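Local coordinates for putative uncharacterized protein (Mycobacterium tuberculosis, PDB 2Z99) that probably takes part in chromosome condensation and partition during cell division, as a winged-helix subunit of the segregation and condensation complex, at residues Ser63-Arg68 / Trp74-Arg79; Val19-Leu24 / Gln52-Glu57; Leu106-Tyr111 / Ser121-Val126; Arg138-Glu143 / Leu162-Leu167. All coordinates share one frame; numbering follows the deposited sequence.

Interaction 1: Ser63-Arg68 / Trp74-Arg79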
loop_
_atom_site.group_PDB
_atom_site.type_symbol
_atom_site.label_atom_id
_atom_site.label_comp_id
_atom_site.label_asym_id
_atom_site.label_seq_id
_atom_site.Cartn_x
_atom_site.Cartn_y
_atom_site.Cartn_z
ATOM N N SER A 63 -8.083 -4.073 -17.228
ATOM C CA SER A 63 -8.354 -3.834 -15.827
ATOM C C SER A 63 -7.775 -2.509 -15.326
ATOM O O SER A 63 -6.909 -1.908 -15.969
ATOM C CB SER A 63 -7.805 -4.983 -14.986
ATOM O OG SER A 63 -8.079 -4.745 -13.618
ATOM N N GLY A 64 -8.277 -2.046 -14.183
ATOM C CA GLY A 64 -7.761 -0.820 -13.601
ATOM C C GLY A 64 -6.389 -1.153 -13.030
ATOM O O GLY A 64 -5.514 -0.295 -12.890
ATOM N N ILE A 65 -6.213 -2.430 -12.716
ATOM C CA ILE A 65 -4.971 -2.949 -12.167
ATOM C C ILE A 65 -4.098 -3.556 -13.265
ATOM O O ILE A 65 -4.572 -4.346 -14.095
ATOM C CB ILE A 65 -5.255 -4.030 -11.103
ATOM C CG1 ILE A 65 -6.099 -3.436 -9.974
ATOM C CG2 ILE A 65 -3.947 -4.591 -10.566
ATOM C CD1 ILE A 65 -6.548 -4.450 -8.940
ATOM N N ASP A 66 -2.823 -3.176 -13.269
ATOM C CA ASP A 66 -1.871 -3.676 -14.252
ATOM C C ASP A 66 -0.671 -4.283 -13.541
ATOM O O ASP A 66 0.119 -3.568 -12.918
ATOM C CB ASP A 66 -1.390 -2.553 -15.164
ATOM C CG ASP A 66 -0.478 -3.055 -16.259
ATOM O OD1 ASP A 66 -0.214 -4.269 -16.285
ATOM O OD2 ASP A 66 -0.027 -2.251 -17.099
ATOM N N LEU A 67 -0.551 -5.607 -13.640
ATOM C CA LEU A 67 0.539 -6.343 -13.020
ATOM C C LEU A 67 1.741 -6.235 -13.946
ATOM O O LEU A 67 1.723 -6.759 -15.056
ATOM C CB LEU A 67 0.132 -7.806 -12.826
ATOM C CG LEU A 67 1.085 -8.777 -12.125
ATOM C CD1 LEU A 67 1.434 -8.311 -10.708
ATOM C CD2 LEU A 67 0.417 -10.136 -12.076
ATOM N N ARG A 68 2.773 -5.526 -13.499
ATOM C CA ARG A 68 3.965 -5.348 -14.309
ATOM C C ARG A 68 5.212 -5.892 -13.636
ATOM O O ARG A 68 5.302 -5.946 -12.408
ATOM C CB ARG A 68 4.167 -3.873 -14.651
ATOM C CG ARG A 68 3.435 -3.421 -15.895
ATOM C CD ARG A 68 4.085 -2.189 -16.500
ATOM N NE ARG A 68 3.998 -1.024 -15.626
ATOM C CZ ARG A 68 2.853 -0.450 -15.262
ATOM N NH1 ARG A 68 1.703 -0.946 -15.702
ATOM N NH2 ARG A 68 2.853 0.620 -14.467
ATOM N N TRP A 74 7.944 -8.226 -9.339
ATOM C CA TRP A 74 6.564 -8.036 -9.792
ATOM C C TRP A 74 5.761 -7.175 -8.824
ATOM O O TRP A 74 5.947 -7.253 -7.604
ATOM C CB TRP A 74 5.840 -9.379 -9.940
ATOM C CG TRP A 74 6.278 -10.232 -11.087
ATOM C CD1 TRP A 74 7.315 -11.126 -11.100
ATOM C CD2 TRP A 74 5.694 -10.277 -12.399
ATOM N NE1 TRP A 74 7.411 -11.723 -12.340
ATOM C CE2 TRP A 74 6.429 -11.221 -13.153
ATOM C CE3 TRP A 74 4.623 -9.613 -13.007
ATOM C CZ2 TRP A 74 6.126 -11.517 -14.480
ATOM C CZ3 TRP A 74 4.322 -9.910 -14.340
ATOM C CH2 TRP A 74 5.071 -10.854 -15.056
ATOM N N ARG A 75 4.835 -6.387 -9.369
ATOM C CA ARG A 75 4.014 -5.507 -8.547
ATOM C C ARG A 75 2.758 -5.054 -9.289
ATOM O O ARG A 75 2.780 -4.883 -10.498
ATOM C CB ARG A 75 4.856 -4.289 -8.151
ATOM C CG ARG A 75 4.184 -3.269 -7.252
ATOM C CD ARG A 75 5.122 -2.072 -7.023
ATOM N NE ARG A 75 4.694 -1.262 -5.885
ATOM C CZ ARG A 75 5.335 -0.194 -5.410
ATOM N NH1 ARG A 75 6.469 0.243 -5.966
ATOM N NH2 ARG A 75 4.835 0.437 -4.353
ATOM N N MET A 76 1.661 -4.872 -8.561
ATOM C CA MET A 76 0.424 -4.392 -9.175
ATOM C C MET A 76 0.458 -2.868 -9.281
ATOM O O MET A 76 0.645 -2.174 -8.279
ATOM C CB MET A 76 -0.790 -4.794 -8.343
ATOM C CG MET A 76 -1.000 -6.276 -8.248
ATOM S SD MET A 76 -2.652 -6.686 -7.776
ATOM C CE MET A 76 -2.482 -6.708 -6.019
ATOM N N TYR A 77 0.282 -2.352 -10.494
ATOM C CA TYR A 77 0.274 -0.917 -10.742
ATOM C C TYR A 77 -1.090 -0.455 -11.258
ATOM O O TYR A 77 -1.941 -1.258 -11.645
ATOM C CB TYR A 77 1.313 -0.537 -11.807
ATOM C CG TYR A 77 2.745 -0.818 -11.430
ATOM C CD1 TYR A 77 3.161 -2.111 -11.126
ATOM C CD2 TYR A 77 3.679 0.216 -11.343
ATOM C CE1 TYR A 77 4.471 -2.376 -10.736
ATOM C CE2 TYR A 77 4.998 -0.035 -10.954
ATOM C CZ TYR A 77 5.386 -1.332 -10.649
ATOM O OH TYR A 77 6.673 -1.591 -10.235
ATOM N N THR A 78 -1.284 0.859 -11.258
ATOM C CA THR A 78 -2.495 1.468 -11.784
ATOM C C THR A 78 -2.282 1.530 -13.301
ATOM O O THR A 78 -1.235 1.988 -13.767
ATOM C CB THR A 78 -2.667 2.878 -11.226
ATOM O OG1 THR A 78 -3.551 2.829 -10.101
ATOM C CG2 THR A 78 -3.195 3.829 -12.298
ATOM N N ARG A 79 -3.255 1.057 -14.071
ATOM C CA ARG A 79 -3.112 1.067 -15.520
ATOM C C ARG A 79 -3.066 2.507 -16.013
ATOM O O ARG A 79 -3.874 3.346 -15.605
ATOM C CB ARG A 79 -4.261 0.283 -16.171
ATOM C CG ARG A 79 -3.981 -0.159 -17.599
ATOM C CD ARG A 79 -5.013 -1.177 -18.101
ATOM N NE ARG A 79 -4.906 -2.480 -17.435
ATOM C CZ ARG A 79 -4.005 -3.411 -17.732
ATOM N NH1 ARG A 79 -3.121 -3.209 -18.697
ATOM N NH2 ARG A 79 -3.973 -4.543 -17.047
HETATM O O HOH W 1 -1.708 -6.490 -16.329
HETATM O O HOH W 2 1.514 2.983 -14.531
#
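Asp66 and Tyr77 form an antiparallel hydrogen-bonded pair, with Asp66 N bonded to Tyr77 O at 2.7 Å and Tyr77 N answering to Asp66 O. The ladder runs on through Arg75 N to Arg68 O (3.1 Å) on one side and is closed on the other by Arg79 N, which reaches Gly64 O at 2.9 Å.

The charged groups add a second layer. Bent at chi3 (-69°), the Arg79 side chain turns back over the start of the opposite strand and the loop before it, where NE points in the guanidinium plane at Ser63 O and NH2 bonds weakly to Ile65 O. Asp66 lies over one face of that guanidinium, its carboxylate plane only 18° from it. The long ion pair of Asp66 OD2 with Arg79 NH1 (3.6 Å) is therefore a matter of charge alone, while a water links Asp66 OD1 to Arg79 NH2. Asp66 OD2 also makes a salt bridge with Arg68 NH1 at 2.6 Å, its hydrogen bond weak because the N-H is poorly aligned, and probably eases the nearness of the two arginines. The Arg68 guanidinium sits over one face of the Tyr77 ring at its CB end, tilted 46° to it, with Arg68 NH2 3.3 Å from Tyr77 CD2.

The face bearing Leu67 and Met76 is apolar. Leu67 CG meets Trp74 CE3 at 3.7 Å, Ile65 CG2 nestles against Met76 SD, and Leu24 of helix 13-26 touches both Leu67 and Met76. Following helix 44-60, the hairpin has the place and form of a winged-helix wing.

Interaction 2: Val19-Leu24 / Gln52-Glu57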
loop_
_atom_site.group_PDB
_atom_site.type_symbol
_atom_site.label_atom_id
_atom_site.label_comp_id
_atom_site.label_asym_id
_atom_site.label_seq_id
_atom_site.Cartn_x
_atom_site.Cartn_y
_atom_site.Cartn_z
ATOM N N VAL A 19 -3.699 -17.312 -4.089
ATOM C CA VAL A 19 -2.618 -16.984 -3.183
ATOM C C VAL A 19 -1.805 -15.807 -3.743
ATOM O O VAL A 19 -1.543 -14.839 -3.030
ATOM C CB VAL A 19 -1.688 -18.198 -2.973
ATOM C CG1 VAL A 19 -0.587 -17.839 -2.001
ATOM C CG2 VAL A 19 -2.480 -19.380 -2.437
ATOM N N LEU A 20 -1.434 -15.865 -5.021
ATOM C CA LEU A 20 -0.651 -14.790 -5.614
ATOM C C LEU A 20 -1.369 -13.442 -5.601
ATOM O O LEU A 20 -0.720 -12.391 -5.555
ATOM C CB LEU A 20 -0.227 -15.145 -7.045
ATOM C CG LEU A 20 0.807 -16.279 -7.163
ATOM C CD1 LEU A 20 1.213 -16.505 -8.630
ATOM C CD2 LEU A 20 2.036 -15.924 -6.331
ATOM N N GLU A 21 -2.697 -13.468 -5.646
ATOM C CA GLU A 21 -3.466 -12.230 -5.616
ATOM C C GLU A 21 -3.343 -11.635 -4.212
ATOM O O GLU A 21 -3.107 -10.451 -4.049
ATOM C CB GLU A 21 -4.955 -12.485 -5.929
ATOM C CG GLU A 21 -5.261 -12.910 -7.365
ATOM C CD GLU A 21 -6.752 -13.083 -7.622
ATOM O OE1 GLU A 21 -7.433 -13.754 -6.815
ATOM O OE2 GLU A 21 -7.240 -12.549 -8.638
ATOM N N ALA A 22 -3.513 -12.473 -3.200
ATOM C CA ALA A 22 -3.419 -12.025 -1.825
ATOM C C ALA A 22 -2.049 -11.407 -1.563
ATOM O O ALA A 22 -1.960 -10.337 -0.964
ATOM C CB ALA A 22 -3.655 -13.189 -0.883
ATOM N N LEU A 23 -0.994 -12.068 -2.037
ATOM C CA LEU A 23 0.373 -11.609 -1.827
ATOM C C LEU A 23 0.704 -10.337 -2.583
ATOM O O LEU A 23 1.298 -9.414 -2.022
ATOM C CB LEU A 23 1.375 -12.720 -2.192
ATOM C CG LEU A 23 1.153 -14.075 -1.499
ATOM C CD1 LEU A 23 2.173 -15.095 -1.986
ATOM C CD2 LEU A 23 1.241 -13.913 0.006
ATOM N N LEU A 24 0.324 -10.273 -3.851
ATOM C CA LEU A 24 0.598 -9.085 -4.641
ATOM C C LEU A 24 -0.115 -7.868 -4.062
ATOM O O LEU A 24 0.197 -6.729 -4.420
ATOM C CB LEU A 24 0.130 -9.280 -6.080
ATOM C CG LEU A 24 0.948 -10.206 -6.973
ATOM C CD1 LEU A 24 0.222 -10.383 -8.303
ATOM C CD2 LEU A 24 2.342 -9.617 -7.174
ATOM N N GLN A 52 2.712 -13.981 -15.329
ATOM C CA GLN A 52 2.604 -13.447 -16.679
ATOM C C GLN A 52 1.247 -13.778 -17.285
ATOM O O GLN A 52 0.767 -13.085 -18.183
ATOM C CB GLN A 52 3.730 -13.984 -17.559
ATOM C CG GLN A 52 4.753 -12.918 -17.948
ATOM C CD GLN A 52 4.141 -11.767 -18.745
ATOM O OE1 GLN A 52 3.619 -11.964 -19.847
ATOM N NE2 GLN A 52 4.199 -10.560 -18.184
ATOM N N LEU A 53 0.621 -14.840 -16.793
ATOM C CA LEU A 53 -0.699 -15.203 -17.293
ATOM C C LEU A 53 -1.734 -14.292 -16.610
ATOM O O LEU A 53 -2.683 -13.817 -17.249
ATOM C CB LEU A 53 -0.997 -16.676 -17.007
ATOM C CG LEU A 53 -2.423 -17.103 -17.380
ATOM C CD1 LEU A 53 -2.691 -16.764 -18.832
ATOM C CD2 LEU A 53 -2.606 -18.591 -17.122
ATOM N N MET A 54 -1.544 -14.046 -15.315
ATOM C CA MET A 54 -2.434 -13.150 -14.578
ATOM C C MET A 54 -2.279 -11.740 -15.149
ATOM O O MET A 54 -3.247 -10.997 -15.244
ATOM C CB MET A 54 -2.077 -13.143 -13.093
ATOM C CG MET A 54 -2.282 -14.476 -12.421
ATOM S SD MET A 54 -1.645 -14.510 -10.754
ATOM C CE MET A 54 -2.604 -13.098 -10.034
ATOM N N ALA A 55 -1.061 -11.368 -15.538
ATOM C CA ALA A 55 -0.852 -10.043 -16.115
ATOM C C ALA A 55 -1.504 -10.003 -17.482
ATOM O O ALA A 55 -2.034 -8.973 -17.885
ATOM C CB ALA A 55 0.638 -9.725 -16.237
ATOM N N ASP A 56 -1.465 -11.121 -18.205
ATOM C CA ASP A 56 -2.093 -11.173 -19.526
ATOM C C ASP A 56 -3.613 -11.039 -19.432
ATOM O O ASP A 56 -4.240 -10.356 -20.245
ATOM C CB ASP A 56 -1.771 -12.488 -20.243
ATOM C CG ASP A 56 -0.348 -12.543 -20.778
ATOM O OD1 ASP A 56 0.245 -11.472 -21.057
ATOM O OD2 ASP A 56 0.167 -13.677 -20.942
ATOM N N GLU A 57 -4.208 -11.712 -18.449
ATOM C CA GLU A 57 -5.657 -11.649 -18.263
ATOM C C GLU A 57 -6.112 -10.226 -17.914
ATOM O O GLU A 57 -7.079 -9.722 -18.486
ATOM C CB GLU A 57 -6.085 -12.590 -17.138
ATOM C CG GLU A 57 -5.666 -14.022 -17.323
ATOM C CD GLU A 57 -5.813 -14.837 -16.048
ATOM O OE1 GLU A 57 -6.382 -14.314 -15.067
ATOM O OE2 GLU A 57 -5.361 -16.003 -16.029
#
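Glu21 OE1, at the end of a side chain whose CG packs on the Met54 methyl, is gripped twice: by Ser63 OG and by Gly64 N, both of the second subunit. Its other oxygen, OE2, makes a salt bridge with Arg61 of that subunit. The carboxylate is thus fixed from across the dimer interface, and it is the aliphatic part of Glu21 that meets Met54, with Glu21 CG 3.8 Å from Met54 CE.

Met54 carries the whole contact from its side. Its chain runs out straight as far as SD and then bends at chi3 (57°), which brings the sulfur and the methyl to different partners. SD sits 4.0 Å from Leu20 CB and nearly as close to Leu20 CD1, the two side chains meeting at a slant. Met54 CE reaches Glu21 CG and also lies 4.3 Å from Leu24 CD1.

These are two of the three helices that precede the wing in the first winged-helix unit of the chain, and their short segments are steeply inclined, at 80°, with axes 12.0 Å apart. A gap of that width is bridged by long side chains rather than by close backbones. Leu67 of the hairpin also touches Met54, while Leu36 of helix 33-40 packs on Leu20. Further out, Glu57 OE1 stands 6.7 Å from Glu21 OE2, a spacing of like charges probably moderated by Arg61 of the second subunit and, through a long, weak ion pair with Glu57, by Lys17.

Interaction 3: Leu106-Tyr111 / Ser121-Val126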
loop_
_atom_site.group_PDB
_atom_site.type_symbol
_atom_site.label_atom_id
_atom_site.label_comp_id
_atom_site.label_asym_id
_atom_site.label_seq_id
_atom_site.Cartn_x
_atom_site.Cartn_y
_atom_site.Cartn_z
ATOM N N LEU A 106 -18.808 32.648 5.326
ATOM C CA LEU A 106 -19.029 32.578 3.890
ATOM C C LEU A 106 -20.406 33.183 3.657
ATOM O O LEU A 106 -20.591 34.006 2.763
ATOM C CB LEU A 106 -19.020 31.126 3.405
ATOM C CG LEU A 106 -18.688 30.840 1.935
ATOM C CD1 LEU A 106 -19.338 29.524 1.566
ATOM C CD2 LEU A 106 -19.189 31.938 1.011
ATOM N N ALA A 107 -21.360 32.772 4.486
ATOM C CA ALA A 107 -22.736 33.250 4.400
ATOM C C ALA A 107 -22.806 34.762 4.557
ATOM O O ALA A 107 -23.594 35.432 3.881
ATOM C CB ALA A 107 -23.585 32.584 5.459
ATOM N N VAL A 108 -21.986 35.303 5.451
ATOM C CA VAL A 108 -21.981 36.734 5.661
ATOM C C VAL A 108 -21.620 37.439 4.357
ATOM O O VAL A 108 -22.294 38.382 3.955
ATOM C CB VAL A 108 -20.987 37.129 6.787
ATOM C CG1 VAL A 108 -20.883 38.646 6.896
ATOM C CG2 VAL A 108 -21.456 36.556 8.099
ATOM N N VAL A 109 -20.565 36.974 3.692
ATOM C CA VAL A 109 -20.140 37.572 2.431
ATOM C C VAL A 109 -21.206 37.364 1.381
ATOM O O VAL A 109 -21.507 38.265 0.606
ATOM C CB VAL A 109 -18.835 36.948 1.896
ATOM C CG1 VAL A 109 -18.597 37.394 0.462
ATOM C CG2 VAL A 109 -17.659 37.370 2.767
ATOM N N ALA A 110 -21.780 36.167 1.365
ATOM C CA ALA A 110 -22.812 35.820 0.396
ATOM C C ALA A 110 -24.032 36.725 0.473
ATOM O O ALA A 110 -24.467 37.276 -0.537
ATOM C CB ALA A 110 -23.233 34.374 0.588
ATOM N N TYR A 111 -24.574 36.878 1.677
ATOM C CA TYR A 111 -25.763 37.690 1.897
ATOM C C TYR A 111 -25.548 39.204 1.924
ATOM O O TYR A 111 -26.493 39.966 1.727
ATOM C CB TYR A 111 -26.450 37.235 3.185
ATOM C CG TYR A 111 -27.218 35.927 3.058
ATOM C CD1 TYR A 111 -28.501 35.903 2.505
ATOM C CD2 TYR A 111 -26.675 34.724 3.517
ATOM C CE1 TYR A 111 -29.235 34.711 2.416
ATOM C CE2 TYR A 111 -27.397 33.522 3.432
ATOM C CZ TYR A 111 -28.679 33.525 2.882
ATOM O OH TYR A 111 -29.410 32.355 2.819
ATOM N N SER A 121 -15.699 40.927 9.922
ATOM C CA SER A 121 -15.096 40.722 11.221
ATOM C C SER A 121 -16.055 41.218 12.317
ATOM O O SER A 121 -16.251 40.555 13.340
ATOM C CB SER A 121 -13.765 41.466 11.279
ATOM O OG SER A 121 -13.038 41.103 12.427
ATOM N N ALA A 122 -16.666 42.373 12.088
ATOM C CA ALA A 122 -17.591 42.930 13.061
ATOM C C ALA A 122 -18.836 42.062 13.183
ATOM O O ALA A 122 -19.227 41.677 14.290
ATOM C CB ALA A 122 -17.977 44.346 12.675
ATOM N N VAL A 123 -19.454 41.753 12.050
ATOM C CA VAL A 123 -20.652 40.919 12.034
ATOM C C VAL A 123 -20.422 39.553 12.675
ATOM O O VAL A 123 -21.323 39.008 13.308
ATOM C CB VAL A 123 -21.168 40.721 10.590
ATOM C CG1 VAL A 123 -22.216 39.612 10.537
ATOM C CG2 VAL A 123 -21.762 42.017 10.083
ATOM N N ARG A 124 -19.230 38.991 12.516
ATOM C CA ARG A 124 -18.942 37.689 13.104
ATOM C C ARG A 124 -18.516 37.861 14.566
ATOM O O ARG A 124 -18.636 36.940 15.380
ATOM C CB ARG A 124 -17.824 36.978 12.335
ATOM C CG ARG A 124 -18.204 36.402 10.968
ATOM C CD ARG A 124 -18.844 35.018 11.057
ATOM N NE ARG A 124 -18.095 34.042 11.869
ATOM C CZ ARG A 124 -16.812 33.712 11.697
ATOM N NH1 ARG A 124 -16.092 34.276 10.737
ATOM N NH2 ARG A 124 -16.246 32.800 12.477
ATOM N N GLY A 125 -18.012 39.048 14.883
ATOM C CA GLY A 125 -17.562 39.329 16.231
ATOM C C GLY A 125 -16.212 38.720 16.537
ATOM O O GLY A 125 -15.908 38.449 17.693
ATOM N N VAL A 126 -15.389 38.513 15.515
ATOM C CA VAL A 126 -14.070 37.918 15.711
ATOM C C VAL A 126 -13.167 38.179 14.505
ATOM O O VAL A 126 -13.638 38.583 13.450
ATOM C CB VAL A 126 -14.164 36.377 15.886
ATOM C CG1 VAL A 126 -14.945 36.013 17.137
ATOM C CG2 VAL A 126 -14.842 35.770 14.676
#
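A small apolar contact near the surface joins helix 100-112 to the end of helix 117-124, the first two helices of the helix-turn-helix-like unit in the C-terminal half of the chain. Val108 and Val123 reach toward each other tip to tip, with Val108 CG2 4.0 Å from Val123 CG1. The same Val123 methyl also meets Val108 CG1, so it rests against both branches of its partner. In Val123 CG1 lies opposite the backbone N (chi1 167°), and this rotation is what presents a single methyl to the pair of Val108.

Arg124 flanks the valines with its aliphatic part, CD lying 4.2 Å from Val108 CG2. Its chain is strongly folded and touches Ala101, Glu104 and Thr105 nearer the N-terminal end of helix 100-112, while Val126 CG2 lies over one face of its guanidinium.

Just beyond, helix 117-124 ends in a Schellman motif. Gly125 has positive phi, Val126 N bonds back to Ser121 O at 3.1 Å, and a weaker bond joins Gly125 N to Ala122 O. Ser121 OG gives its proton to Val126 O at 2.8 Å, from above the carbonyl plane, and so ties the residue after the glycine back to the last turns.

The contact between the segments is apolar, by van der Waals packing and burial of methyl surface. With 107 Å² buried in all and nothing directional across it, its fit depends on the shapes of the valine side chains rather than on polar geometry.

Interaction 4: Arg138-Glu143 / Leu162-Leu167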
loop_
_atom_site.group_PDB
_atom_site.type_symbol
_atom_site.label_atom_id
_atom_site.label_comp_id
_atom_site.label_asym_id
_atom_site.label_seq_id
_atom_site.Cartn_x
_atom_site.Cartn_y
_atom_site.Cartn_z
ATOM N N ARG A 138 -9.731 28.809 -1.866
ATOM C CA ARG A 138 -10.657 27.826 -2.418
ATOM C C ARG A 138 -11.576 28.445 -3.462
ATOM O O ARG A 138 -12.501 27.783 -3.943
ATOM C CB ARG A 138 -11.521 27.205 -1.323
ATOM C CG ARG A 138 -10.753 26.479 -0.260
ATOM C CD ARG A 138 -11.705 25.734 0.643
ATOM N NE ARG A 138 -10.988 25.047 1.707
ATOM C CZ ARG A 138 -11.489 24.030 2.398
ATOM N NH1 ARG A 138 -12.710 23.586 2.126
ATOM N NH2 ARG A 138 -10.772 23.463 3.363
ATOM N N GLY A 139 -11.331 29.716 -3.786
ATOM C CA GLY A 139 -12.122 30.413 -4.784
ATOM C C GLY A 139 -13.597 30.583 -4.492
ATOM O O GLY A 139 -14.391 30.763 -5.420
ATOM N N LEU A 140 -13.989 30.522 -3.223
ATOM C CA LEU A 140 -15.397 30.708 -2.883
ATOM C C LEU A 140 -15.780 32.190 -2.858
ATOM O O LEU A 140 -16.952 32.546 -2.997
ATOM C CB LEU A 140 -15.721 30.060 -1.534
ATOM C CG LEU A 140 -15.978 28.552 -1.552
ATOM C CD1 LEU A 140 -16.884 28.200 -2.731
ATOM C CD2 LEU A 140 -14.666 27.822 -1.666
ATOM N N ILE A 141 -14.788 33.055 -2.674
ATOM C CA ILE A 141 -15.021 34.496 -2.649
ATOM C C ILE A 141 -13.807 35.128 -3.278
ATOM O O ILE A 141 -12.784 34.471 -3.454
ATOM C CB ILE A 141 -15.165 35.068 -1.199
ATOM C CG1 ILE A 141 -13.835 34.911 -0.445
ATOM C CG2 ILE A 141 -16.329 34.386 -0.476
ATOM C CD1 ILE A 141 -13.810 35.546 0.940
ATOM N N THR A 142 -13.913 36.403 -3.617
ATOM C CA THR A 142 -12.788 37.105 -4.217
ATOM C C THR A 142 -12.924 38.606 -4.064
ATOM O O THR A 142 -14.002 39.110 -3.758
ATOM C CB THR A 142 -12.664 36.788 -5.712
ATOM O OG1 THR A 142 -11.417 37.298 -6.199
ATOM C CG2 THR A 142 -13.811 37.424 -6.491
ATOM N N GLU A 143 -11.822 39.314 -4.276
ATOM C CA GLU A 143 -11.829 40.766 -4.175
ATOM C C GLU A 143 -12.562 41.347 -5.382
ATOM O O GLU A 143 -12.259 41.004 -6.526
ATOM C CB GLU A 143 -10.395 41.316 -4.118
ATOM C CG GLU A 143 -9.571 40.811 -2.936
ATOM C CD GLU A 143 -8.772 39.557 -3.261
ATOM O OE1 GLU A 143 -9.243 38.739 -4.087
ATOM O OE2 GLU A 143 -7.674 39.382 -2.678
ATOM N N LEU A 162 -21.583 29.625 -6.469
ATOM C CA LEU A 162 -22.934 29.334 -6.921
ATOM C C LEU A 162 -23.010 27.871 -7.351
ATOM O O LEU A 162 -24.059 27.235 -7.241
ATOM C CB LEU A 162 -23.293 30.252 -8.089
ATOM C CG LEU A 162 -23.189 31.750 -7.788
ATOM C CD1 LEU A 162 -23.195 32.545 -9.082
ATOM C CD2 LEU A 162 -24.337 32.173 -6.886
ATOM N N GLU A 163 -21.886 27.345 -7.831
ATOM C CA GLU A 163 -21.806 25.958 -8.273
ATOM C C GLU A 163 -21.773 24.983 -7.100
ATOM O O GLU A 163 -22.750 24.274 -6.857
ATOM C CB GLU A 163 -20.566 25.753 -9.146
ATOM C CG GLU A 163 -20.644 26.412 -10.514
ATOM C CD GLU A 163 -19.385 26.205 -11.334
ATOM O OE1 GLU A 163 -18.956 25.039 -11.489
ATOM O OE2 GLU A 163 -18.827 27.208 -11.827
ATOM N N ARG A 164 -20.652 24.947 -6.378
ATOM C CA ARG A 164 -20.504 24.053 -5.228
ATOM C C ARG A 164 -21.718 24.117 -4.314
ATOM O O ARG A 164 -21.972 23.202 -3.530
ATOM C CB ARG A 164 -19.255 24.407 -4.422
ATOM C CG ARG A 164 -17.976 23.789 -4.941
ATOM C CD ARG A 164 -16.830 24.056 -3.980
ATOM N NE ARG A 164 -15.613 23.338 -4.350
ATOM C CZ ARG A 164 -14.462 23.422 -3.686
ATOM N NH1 ARG A 164 -14.366 24.197 -2.613
ATOM N NH2 ARG A 164 -13.408 22.726 -4.092
ATOM N N LEU A 165 -22.460 25.212 -4.420
ATOM C CA LEU A 165 -23.655 25.411 -3.619
ATOM C C LEU A 165 -24.822 24.693 -4.285
ATOM O O LEU A 165 -25.307 23.672 -3.794
ATOM C CB LEU A 165 -23.947 26.912 -3.492
ATOM C CG LEU A 165 -25.147 27.401 -2.672
ATOM C CD1 LEU A 165 -26.436 27.219 -3.462
ATOM C CD2 LEU A 165 -25.197 26.656 -1.343
ATOM N N GLY A 166 -25.259 25.228 -5.418
ATOM C CA GLY A 166 -26.368 24.632 -6.133
ATOM C C GLY A 166 -26.947 25.617 -7.128
ATOM O O GLY A 166 -27.203 26.776 -6.791
ATOM N N LEU A 167 -27.144 25.153 -8.357
ATOM C CA LEU A 167 -27.690 25.985 -9.421
ATOM C C LEU A 167 -26.747 27.122 -9.807
ATOM O O LEU A 167 -25.525 26.975 -9.760
ATOM C CB LEU A 167 -29.052 26.543 -9.005
#
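Leu140 and Arg164 meet at about a right angle: the leucine end comes up against the guanidinium of an arginine chain that passes across it. Leu140 CD2 is 3.8 Å from Arg164 NH1. Arg164 stretches from CG to NE without a bend (chi2 -173°, chi3 173°), and it is this full length that lets a residue of helix 159-165 reach the chain entering strand 141-146, where the nearest CA atoms, those of Leu140 and Leu162, are still 8.7 Å apart.

Arg138 is the other neighbour of Arg164. Arg164 NH1 lies 4.3 Å from Arg138 CB and at a similar distance from Arg138 O, which stands obliquely to the guanidinium. The two cationic ends stay somewhat farther off, with Arg138 NH1 5.1 Å from Arg164 NH1. Arg138 NH2 is held by a hydrogen bond to Thr96 O, which keeps that side chain directed at the segment before helix 100-112 and may temper the like charges.

In the winged-helix plan, Gly139 ends helix 129-137 just before the first wing strand, 141-146; its positive phi belongs to a Schellman motif. Helix 159-165 follows the returning strand 153-157 and reaches the residues entering strand 141-146 through Arg164.

Leu140 is also fixed through its backbone, which pairs with Thr158, and Gly139 O accepts from Thr158 OG1. The next residue, Ile141, turns instead to Leu106 and Val109 of helix 100-112. Helix 159-165 itself runs out at Gly166, whose N bonds to Leu162 O at 3.0 Å.

In the fold
The four contacts fall into two groups on opposite sides of the chain's centre, one for each winged-helix unit. Interactions 1 and 2 have centres about 10 Å apart and interlock: Leu67 CD1 lies 3.4 Å from Leu24 CD1, and Leu67 also packs on Ala55, so the hairpin and helices share one core. Both also touch the second subunit. Interactions 3 and 4, with centres about 16 Å apart, meet through Ile141, whose CG2 is 3.9 Å from Val109 CG1, and neither is reached by the other chain. Between the groups lies real distance: interactions 1 and 4 come no nearer than about 23 Å between nearest atoms, with helix 83-94 lying between the two units in sequence.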